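Local coordinates for esterase E25 (Uncultured bacterium, PDB 4Q05), which probably hydrolyses carboxylic esters, working as a dimer within the bacterial hormone-sensitive lipase family of alpha/beta hydrolases, at residues S48-V53 with A341-H346; D253-T258 with H332-V337; T298-L303 with V326-A331. All blocks are in the same frame, centred on the assembly; numbering follows the deposited sequence.

Interaction 1: residues S48-V53 with A341-H346; sequences SGASDV and APETQH
Ser-51 and Glu-343 join the beginnings of two helices, 52-59 and the C-terminal 342-358, through an N-cap that is itself held by a carboxylate. Ser-51 is the N-cap residue of helix 52-59, and its OG accepts from the backbone N of Leu-54 while giving its own proton to Glu-343 OE1 over 2.7 Å. The other carboxylate oxygen, Glu-343 OE2, takes the backbone N of Ser-51 at 2.8 Å in an almost straight bond (175°), so the N-H and the hydroxyl of the serine are gripped by one carboxylate, each from the syn side of its oxygen. The chain of Glu-343 is bent at chi2 (84°), which curls the acid end over toward the serine although its CB is not directed there. Two bonds to one residue fix the rotation of the carboxylate. Its negative charge lies close to the start of helix 52-59, where it would be expected to be favoured by the helix dipole. Glu-343 is buried, and its other neighbours include Leu-54 and Ile-330; the CB of Ala-50 closes in on Glu-343 OE2 at 3.7 Å. This is the tightly packed part of the contact.

The outer part, toward solvent, is looser and apolar. Pro-342, the first residue of the second helix, is exposed, and Val-53 is partly so. They cross at an angle with only van der Waals contact, CG2 of Val-53 lying 3.9 Å from Pro-342 CD, while the CG1 branch turns to Ala-341, the N-cap residue of helix 342-358, and stops 4.0 Å from its CB. Between the two parts the proline ring leans on the serine, its CD carbon 3.5 Å from Ser-51 CB.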
loop_
_atom_site.group_PDB
_atom_site.type_symbol
_atom_site.label_atom_id
_atom_site.label_comp_id
_atom_site.label_asym_id
_atom_site.label_seq_id
_atom_site.Cartn_x
_atom_site.Cartn_y
_atom_site.Cartn_z
ATOM N N SER A 48 -8.241 15.381 -3.644
ATOM C CA SER A 48 -8.795 16.027 -2.461
ATOM C C SER A 48 -8.622 15.163 -1.235
ATOM O O SER A 48 -8.798 15.628 -0.118
ATOM C CB SER A 48 -10.280 16.320 -2.654
ATOM O OG SER A 48 -10.456 17.148 -3.780
ATOM N N GLY A 49 -8.280 13.894 -1.443
ATOM C CA GLY A 49 -8.047 13.006 -0.322
ATOM C C GLY A 49 -6.703 13.238 0.339
ATOM O O GLY A 49 -6.491 12.843 1.483
ATOM N N ALA A 50 -5.791 13.877 -0.385
ATOM C CA ALA A 50 -4.491 14.227 0.157
ATOM C C ALA A 50 -4.607 15.458 1.065
ATOM O O ALA A 50 -5.648 16.110 1.109
ATOM C CB ALA A 50 -3.512 14.485 -0.980
ATOM N N SER A 51 -3.543 15.762 1.800
ATOM C CA SER A 51 -3.486 16.994 2.582
ATOM C C SER A 51 -3.617 18.200 1.661
ATOM O O SER A 51 -3.340 18.113 0.463
ATOM C CB SER A 51 -2.150 17.097 3.316
ATOM O OG SER A 51 -1.094 17.281 2.377
ATOM N N ASP A 52 -4.018 19.336 2.213
ATOM C CA ASP A 52 -4.021 20.568 1.434
ATOM C C ASP A 52 -2.650 20.855 0.840
ATOM O O ASP A 52 -2.541 21.224 -0.320
ATOM C CB ASP A 52 -4.500 21.746 2.283
ATOM C CG ASP A 52 -5.953 21.606 2.680
ATOM O OD1 ASP A 52 -6.652 20.769 2.059
ATOM O OD2 ASP A 52 -6.398 22.318 3.605
ATOM N N VAL A 53 -1.601 20.667 1.630
ATOM C CA VAL A 53 -0.245 20.908 1.142
ATOM C C VAL A 53 0.053 20.064 -0.105
ATOM O O VAL A 53 0.552 20.573 -1.109
ATOM C CB VAL A 53 0.811 20.614 2.238
ATOM C CG1 VAL A 53 2.223 20.782 1.692
ATOM C CG2 VAL A 53 0.592 21.513 3.452
ATOM N N ALA A 341 4.228 18.936 4.551
ATOM C CA ALA A 341 3.121 18.062 4.178
ATOM C C ALA A 341 2.726 17.197 5.372
ATOM O O ALA A 341 3.579 16.566 5.995
ATOM C CB ALA A 341 3.495 17.189 2.989
ATOM N N PRO A 342 1.437 17.182 5.718
ATOM C CA PRO A 342 1.067 16.223 6.765
ATOM C C PRO A 342 1.533 14.802 6.455
ATOM O O PRO A 342 1.856 14.088 7.390
ATOM C CB PRO A 342 -0.460 16.323 6.801
ATOM C CG PRO A 342 -0.705 17.809 6.494
ATOM C CD PRO A 342 0.366 18.170 5.456
ATOM N N GLU A 343 1.569 14.404 5.185
ATOM C CA GLU A 343 2.003 13.053 4.817
ATOM C C GLU A 343 3.429 12.801 5.282
ATOM O O GLU A 343 3.753 11.759 5.833
ATOM C CB GLU A 343 1.938 12.858 3.295
ATOM C CG GLU A 343 0.519 12.735 2.740
ATOM C CD GLU A 343 -0.147 14.083 2.476
ATOM O OE1 GLU A 343 0.449 15.136 2.796
ATOM O OE2 GLU A 343 -1.278 14.090 1.936
ATOM N N THR A 344 4.278 13.778 5.027
ATOM C CA THR A 344 5.682 13.717 5.394
ATOM C C THR A 344 5.864 13.751 6.900
ATOM O O THR A 344 6.648 12.985 7.463
ATOM C CB THR A 344 6.424 14.899 4.742
ATOM O OG1 THR A 344 6.321 14.768 3.324
ATOM C CG2 THR A 344 7.881 14.938 5.153
ATOM N N GLN A 345 5.137 14.633 7.575
ATOM C CA GLN A 345 5.244 14.713 9.026
ATOM C C GLN A 345 4.809 13.401 9.654
ATOM O O GLN A 345 5.419 12.923 10.604
ATOM C CB GLN A 345 4.394 15.859 9.575
ATOM C CG GLN A 345 4.854 17.229 9.135
ATOM C CD GLN A 345 3.948 18.314 9.651
ATOM O OE1 GLN A 345 2.810 18.050 10.050
ATOM N NE2 GLN A 345 4.440 19.544 9.654
ATOM N N HIS A 346 3.748 12.816 9.116
ATOM C CA HIS A 346 3.260 11.549 9.648
ATOM C C HIS A 346 4.276 10.442 9.353
ATOM O O HIS A 346 4.674 9.675 10.241
ATOM C CB HIS A 346 1.917 11.209 9.010
ATOM C CG HIS A 346 1.436 9.826 9.326
ATOM N ND1 HIS A 346 1.409 9.323 10.606
ATOM C CD2 HIS A 346 0.952 8.848 8.524
ATOM C CE1 HIS A 346 0.928 8.089 10.582
ATOM N NE2 HIS A 346 0.645 7.780 9.331
#

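Interaction 2: residues D253-T258 with H332-V337; sequences DRNLVT and HGDYAV
Asn-255 and His-332 mark the closest approach of two irregular loops, their CA atoms 6.2 Å apart, where the backbone N of His-332 donates to Asp-253 OD2 at 2.9 Å. That oxygen, approached from above the carboxylate plane, also accepts from the backbone N of Leu-303. The second oxygen of Asp-253, OD1, folds back on its own loop: its bond from Asn-255 N makes an Asx turn, and the further bond from Leu-256 N extends this to an Asx motif. One buried carboxylate therefore shapes the first loop and ties it to the second.

Beside it Arg-254 and Asp-334 form a side-on salt bridge: NE reaches Asp-334 OD2 at 3.0 Å and NH2 reaches OD1 at 2.9 Å. The two flat groups are turned 51° against each other, and NH2 meets OD1 from above the carboxylate plane (54° out of it). Asp-334 OD2 accepts the backbone N of Ala-331 as well.

The third element is apolar. Leu-256 lays CD1 over one face of the His-332 imidazole, 3.6 Å from its centroid, a CH-pi contact that covers this face of the ring. ND1 is hydrogen-bonded to Thr-234 OG1, and the ring touches Asp-302 and the probable GxSxG nucleophile elbow. The loop after the last strand is where alpha/beta hydrolases carry the catalytic histidine, consistent with such a role for His-332.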
loop_
_atom_site.group_PDB
_atom_site.type_symbol
_atom_site.label_atom_id
_atom_site.label_comp_id
_atom_site.label_asym_id
_atom_site.label_seq_id
_atom_site.Cartn_x
_atom_site.Cartn_y
_atom_site.Cartn_z
ATOM N N ASP A 253 3.516 9.608 -12.507
ATOM C CA ASP A 253 4.532 9.935 -11.527
ATOM C C ASP A 253 5.245 11.198 -12.028
ATOM O O ASP A 253 5.954 11.154 -13.018
ATOM C CB ASP A 253 5.512 8.765 -11.395
ATOM C CG ASP A 253 6.576 9.007 -10.346
ATOM O OD1 ASP A 253 7.277 10.047 -10.415
ATOM O OD2 ASP A 253 6.699 8.153 -9.445
ATOM N N ARG A 254 5.054 12.316 -11.342
ATOM C CA ARG A 254 5.553 13.603 -11.837
ATOM C C ARG A 254 7.073 13.690 -11.797
ATOM O O ARG A 254 7.662 14.592 -12.394
ATOM C CB ARG A 254 4.959 14.753 -11.030
ATOM C CG ARG A 254 5.505 14.828 -9.614
ATOM C CD ARG A 254 4.620 15.635 -8.686
ATOM N NE ARG A 254 5.307 15.779 -7.411
ATOM C CZ ARG A 254 5.755 16.927 -6.915
ATOM N NH1 ARG A 254 5.538 18.062 -7.569
ATOM N NH2 ARG A 254 6.403 16.933 -5.756
ATOM N N ASN A 255 7.707 12.753 -11.097
ATOM C CA ASN A 255 9.146 12.796 -10.936
ATOM C C ASN A 255 9.902 11.870 -11.877
ATOM O O ASN A 255 10.770 12.327 -12.618
ATOM C CB ASN A 255 9.536 12.560 -9.476
ATOM C CG ASN A 255 8.825 13.516 -8.537
ATOM O OD1 ASN A 255 8.239 13.111 -7.529
ATOM N ND2 ASN A 255 8.840 14.793 -8.886
ATOM N N LEU A 256 9.587 10.578 -11.847
ATOM C CA LEU A 256 10.194 9.634 -12.772
ATOM C C LEU A 256 9.513 9.685 -14.141
ATOM O O LEU A 256 10.154 9.460 -15.178
ATOM C CB LEU A 256 10.140 8.214 -12.209
ATOM C CG LEU A 256 10.974 7.955 -10.953
ATOM C CD1 LEU A 256 10.826 6.505 -10.484
ATOM C CD2 LEU A 256 12.435 8.290 -11.237
ATOM N N VAL A 257 8.220 10.002 -14.126
ATOM C CA VAL A 257 7.378 10.074 -15.327
ATOM C C VAL A 257 7.206 8.751 -16.077
ATOM O O VAL A 257 6.085 8.299 -16.291
ATOM C CB VAL A 257 7.852 11.155 -16.337
ATOM C CG1 VAL A 257 6.840 11.290 -17.446
ATOM C CG2 VAL A 257 8.048 12.505 -15.660
ATOM N N THR A 258 8.312 8.153 -16.507
ATOM C CA THR A 258 8.258 6.925 -17.281
ATOM C C THR A 258 9.545 6.128 -17.107
ATOM O O THR A 258 10.605 6.688 -16.830
ATOM C CB THR A 258 8.018 7.213 -18.786
ATOM O OG1 THR A 258 7.897 5.984 -19.504
ATOM C CG2 THR A 258 9.168 8.018 -19.380
ATOM N N HIS A 332 6.979 9.060 -6.737
ATOM C CA HIS A 332 8.329 8.656 -6.345
ATOM C C HIS A 332 9.061 9.736 -5.557
ATOM O O HIS A 332 9.390 10.770 -6.111
ATOM C CB HIS A 332 9.132 8.349 -7.600
ATOM C CG HIS A 332 10.552 7.964 -7.344
ATOM N ND1 HIS A 332 10.913 6.728 -6.844
ATOM C CD2 HIS A 332 11.707 8.640 -7.555
ATOM C CE1 HIS A 332 12.230 6.664 -6.758
ATOM N NE2 HIS A 332 12.735 7.811 -7.180
ATOM N N GLY A 333 9.323 9.484 -4.280
ATOM C CA GLY A 333 10.077 10.410 -3.452
ATOM C C GLY A 333 9.314 11.595 -2.881
ATOM O O GLY A 333 9.899 12.390 -2.155
ATOM N N ASP A 334 8.018 11.714 -3.185
ATOM C CA ASP A 334 7.249 12.887 -2.778
ATOM C C ASP A 334 7.033 12.970 -1.277
ATOM O O ASP A 334 6.534 13.981 -0.781
ATOM C CB ASP A 334 5.883 12.928 -3.474
ATOM C CG ASP A 334 5.947 13.528 -4.852
ATOM O OD1 ASP A 334 6.974 14.168 -5.170
ATOM O OD2 ASP A 334 4.962 13.367 -5.614
ATOM N N TYR A 335 7.378 11.904 -0.558
ATOM C CA TYR A 335 7.175 11.862 0.888
ATOM C C TYR A 335 8.266 12.649 1.595
ATOM O O TYR A 335 8.208 12.845 2.803
ATOM C CB TYR A 335 7.192 10.414 1.389
ATOM C CG TYR A 335 8.442 9.676 0.982
ATOM C CD1 TYR A 335 9.630 9.843 1.687
ATOM C CD2 TYR A 335 8.445 8.829 -0.119
ATOM C CE1 TYR A 335 10.785 9.185 1.310
ATOM C CE2 TYR A 335 9.595 8.162 -0.497
ATOM C CZ TYR A 335 10.758 8.345 0.213
ATOM O OH TYR A 335 11.903 7.683 -0.167
ATOM N N ALA A 336 9.271 13.083 0.841
ATOM C CA ALA A 336 10.421 13.767 1.425
ATOM C C ALA A 336 10.800 14.991 0.612
ATOM O O ALA A 336 11.978 15.285 0.439
ATOM C CB ALA A 336 11.601 12.822 1.523
ATOM N N VAL A 337 9.797 15.702 0.116
ATOM C CA VAL A 337 10.028 16.854 -0.748
ATOM C C VAL A 337 9.542 18.145 -0.083
ATOM O O VAL A 337 10.106 19.215 -0.288
ATOM C CB VAL A 337 9.343 16.663 -2.117
ATOM C CG1 VAL A 337 9.055 17.993 -2.772
ATOM C CG2 VAL A 337 10.213 15.784 -3.021
#

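Interaction 3: residues T298-L303 with V326-A331; sequences TGTRDL and VYEGIA. With NA (sodium ion), chain D.
Thr-298 and Val-326 pair as parallel neighbours of strands 294-299 and 322-327, the last two strands of the sheet within the chain and part of one beta-alpha-beta unit. Backbone bonds make the frame: Tyr-327 N donates to Thr-298 O at 3.0 Å and Thr-300 N to Tyr-327 O at 3.1 Å. Tyr-327 O also receives Ile-330 N from the other face of its plane, closing the type II turn 327-330. Further on, Arg-301 N bonds to Ile-330 O at 3.0 Å. The backbones lie close at Gly-299, whose CA comes within 3.1 Å of Tyr-327 O.

Side chain meets backbone at Thr-300, whose OG1, lying between its own N and carbonyl carbon (chi1 52°), accepts Gly-329 N at 2.7 Å. Within 298-303, Asp-302 OD2 takes the hydroxyl of Thr-298 at 2.7 Å and a proton of a water that also donates to Ala-331 O.

Among apolar contacts, CG2 of Thr-298 and CG2 of Val-326 run side by side 3.8 Å apart, Val-326 CG1 and Ile-330 CG2 pack on Gly-299 CA, and Arg-301 CB meets Ala-331 CB. The Arg-301 chain then runs past Gly-329 O.

Asp-244 of the second subunit salt-bridges Arg-301 NE and bonds to Thr-300 OG1, and its backbone N reaches Glu-328 OE2. Val-326 O coordinates a sodium ion at 2.9 Å, which His-312 of the second subunit also binds. Thr-300, Arg-301, Glu-328 and Val-326 O thus serve the dimer interface, whereas Asp-302 faces inward to His-332, a place consistent with the acid of the catalytic triad.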
loop_
_atom_site.group_PDB
_atom_site.type_symbol
_atom_site.label_atom_id
_atom_site.label_comp_id
_atom_site.label_asym_id
_atom_site.label_seq_id
_atom_site.Cartn_x
_atom_site.Cartn_y
_atom_site.Cartn_z
ATOM N N THR A 298 5.607 4.598 -0.043
ATOM C CA THR A 298 5.397 4.885 -1.448
ATOM C C THR A 298 4.055 5.638 -1.534
ATOM O O THR A 298 3.576 6.151 -0.529
ATOM C CB THR A 298 5.411 3.583 -2.292
ATOM O OG1 THR A 298 5.182 3.875 -3.677
ATOM C CG2 THR A 298 4.350 2.602 -1.795
ATOM N N GLY A 299 3.458 5.729 -2.715
ATOM C CA GLY A 299 2.195 6.435 -2.831
ATOM C C GLY A 299 1.473 6.032 -4.091
ATOM O O GLY A 299 2.030 5.313 -4.915
ATOM N N THR A 300 0.242 6.514 -4.253
ATOM C CA THR A 300 -0.604 6.067 -5.346
ATOM C C THR A 300 -0.059 6.439 -6.718
ATOM O O THR A 300 -0.377 5.788 -7.699
ATOM C CB THR A 300 -2.023 6.637 -5.203
ATOM O OG1 THR A 300 -1.927 8.052 -5.039
ATOM C CG2 THR A 300 -2.725 6.029 -3.981
ATOM N N ARG A 301 0.752 7.490 -6.803
ATOM C CA ARG A 301 1.243 7.933 -8.110
ATOM C C ARG A 301 2.689 7.518 -8.373
ATOM O O ARG A 301 3.289 7.906 -9.371
ATOM C CB ARG A 301 1.096 9.455 -8.247
ATOM C CG ARG A 301 -0.337 9.918 -8.044
ATOM C CD ARG A 301 -0.551 11.373 -8.456
ATOM N NE ARG A 301 -1.946 11.740 -8.230
ATOM C CZ ARG A 301 -2.551 12.780 -8.791
ATOM N NH1 ARG A 301 -1.879 13.576 -9.614
ATOM N NH2 ARG A 301 -3.830 13.028 -8.517
ATOM N N ASP A 302 3.244 6.717 -7.478
ATOM C CA ASP A 302 4.645 6.328 -7.582
ATOM C C ASP A 302 4.834 5.319 -8.705
ATOM O O ASP A 302 4.150 4.288 -8.734
ATOM C CB ASP A 302 5.066 5.692 -6.266
ATOM C CG ASP A 302 6.578 5.599 -6.093
ATOM O OD1 ASP A 302 7.342 5.714 -7.083
ATOM O OD2 ASP A 302 6.991 5.393 -4.935
ATOM N N LEU A 303 5.764 5.605 -9.613
ATOM C CA LEU A 303 6.134 4.656 -10.658
ATOM C C LEU A 303 6.695 3.386 -10.028
ATOM O O LEU A 303 6.629 2.314 -10.634
ATOM C CB LEU A 303 7.186 5.255 -11.600
ATOM C CG LEU A 303 7.306 4.598 -12.976
ATOM C CD1 LEU A 303 6.125 5.023 -13.842
ATOM C CD2 LEU A 303 8.644 4.952 -13.668
ATOM N N VAL A 326 1.419 3.798 2.289
ATOM C CA VAL A 326 1.138 4.255 0.932
ATOM C C VAL A 326 0.293 5.517 1.047
ATOM O O VAL A 326 -0.801 5.495 1.605
ATOM C CB VAL A 326 0.350 3.201 0.126
ATOM C CG1 VAL A 326 0.045 3.713 -1.290
ATOM C CG2 VAL A 326 1.123 1.869 0.077
ATOM N N TYR A 327 0.801 6.617 0.519
ATOM C CA TYR A 327 0.108 7.890 0.637
ATOM C C TYR A 327 -0.624 8.261 -0.633
ATOM O O TYR A 327 -0.042 8.298 -1.702
ATOM C CB TYR A 327 1.085 8.996 1.031
ATOM C CG TYR A 327 1.528 8.833 2.461
ATOM C CD1 TYR A 327 0.777 9.365 3.507
ATOM C CD2 TYR A 327 2.668 8.110 2.769
ATOM C CE1 TYR A 327 1.161 9.193 4.824
ATOM C CE2 TYR A 327 3.058 7.932 4.075
ATOM C CZ TYR A 327 2.299 8.474 5.101
ATOM O OH TYR A 327 2.705 8.292 6.400
ATOM N N GLU A 328 -1.912 8.538 -0.491
ATOM C CA GLU A 328 -2.712 9.093 -1.573
ATOM C C GLU A 328 -2.003 10.304 -2.182
ATOM O O GLU A 328 -1.604 11.213 -1.453
ATOM C CB GLU A 328 -4.063 9.534 -0.999
ATOM C CG GLU A 328 -4.975 10.267 -1.951
ATOM C CD GLU A 328 -5.587 9.339 -2.966
ATOM O OE1 GLU A 328 -5.132 8.175 -3.057
ATOM O OE2 GLU A 328 -6.514 9.772 -3.676
ATOM N N GLY A 329 -1.861 10.310 -3.509
ATOM C CA GLY A 329 -1.307 11.438 -4.244
ATOM C C GLY A 329 0.206 11.428 -4.407
ATOM O O GLY A 329 0.760 12.118 -5.266
ATOM N N ILE A 330 0.888 10.620 -3.604
ATOM C CA ILE A 330 2.344 10.673 -3.582
ATOM C C ILE A 330 3.021 9.878 -4.694
ATOM O O ILE A 330 2.723 8.687 -4.901
ATOM C CB ILE A 330 2.884 10.286 -2.194
ATOM C CG1 ILE A 330 2.858 11.526 -1.288
ATOM C CG2 ILE A 330 4.288 9.680 -2.285
ATOM C CD1 ILE A 330 3.702 11.399 -0.025
ATOM N N ALA A 331 3.921 10.554 -5.412
ATOM C CA ALA A 331 4.728 9.924 -6.447
ATOM C C ALA A 331 6.110 9.613 -5.891
ATOM O O ALA A 331 6.389 9.889 -4.730
ATOM C CB ALA A 331 4.846 10.837 -7.665
HETATM NA NA NA D . -1.192 3.419 3.600
HETATM O O HOH W 1 7.315 7.734 -3.170
#

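How the interactions relate
Interaction 3 is the buried core, where backbone bonds join the last two sheet strands; interactions 1 and 2 are only partly buried and rest on side-chain carboxylates, Glu-343 holding the N-cap serine of helix 52-59 and Asp-253 a loop N-H. Interactions 2 and 3 share one region: Asp-253 CB packs on Arg-301 O at 3.1 Å, and His-332 CA lies 3.2 Å from Asp-302 OD1, consistent with a common active-site corner. Helix 342-358 of interaction 1 packs against the strand 322-327, with Glu-343 on Tyr-327, and Thr-344 OG1 probably bonds to Tyr-335 O of interaction 2. All three also approach the second subunit, most polar in interaction 3.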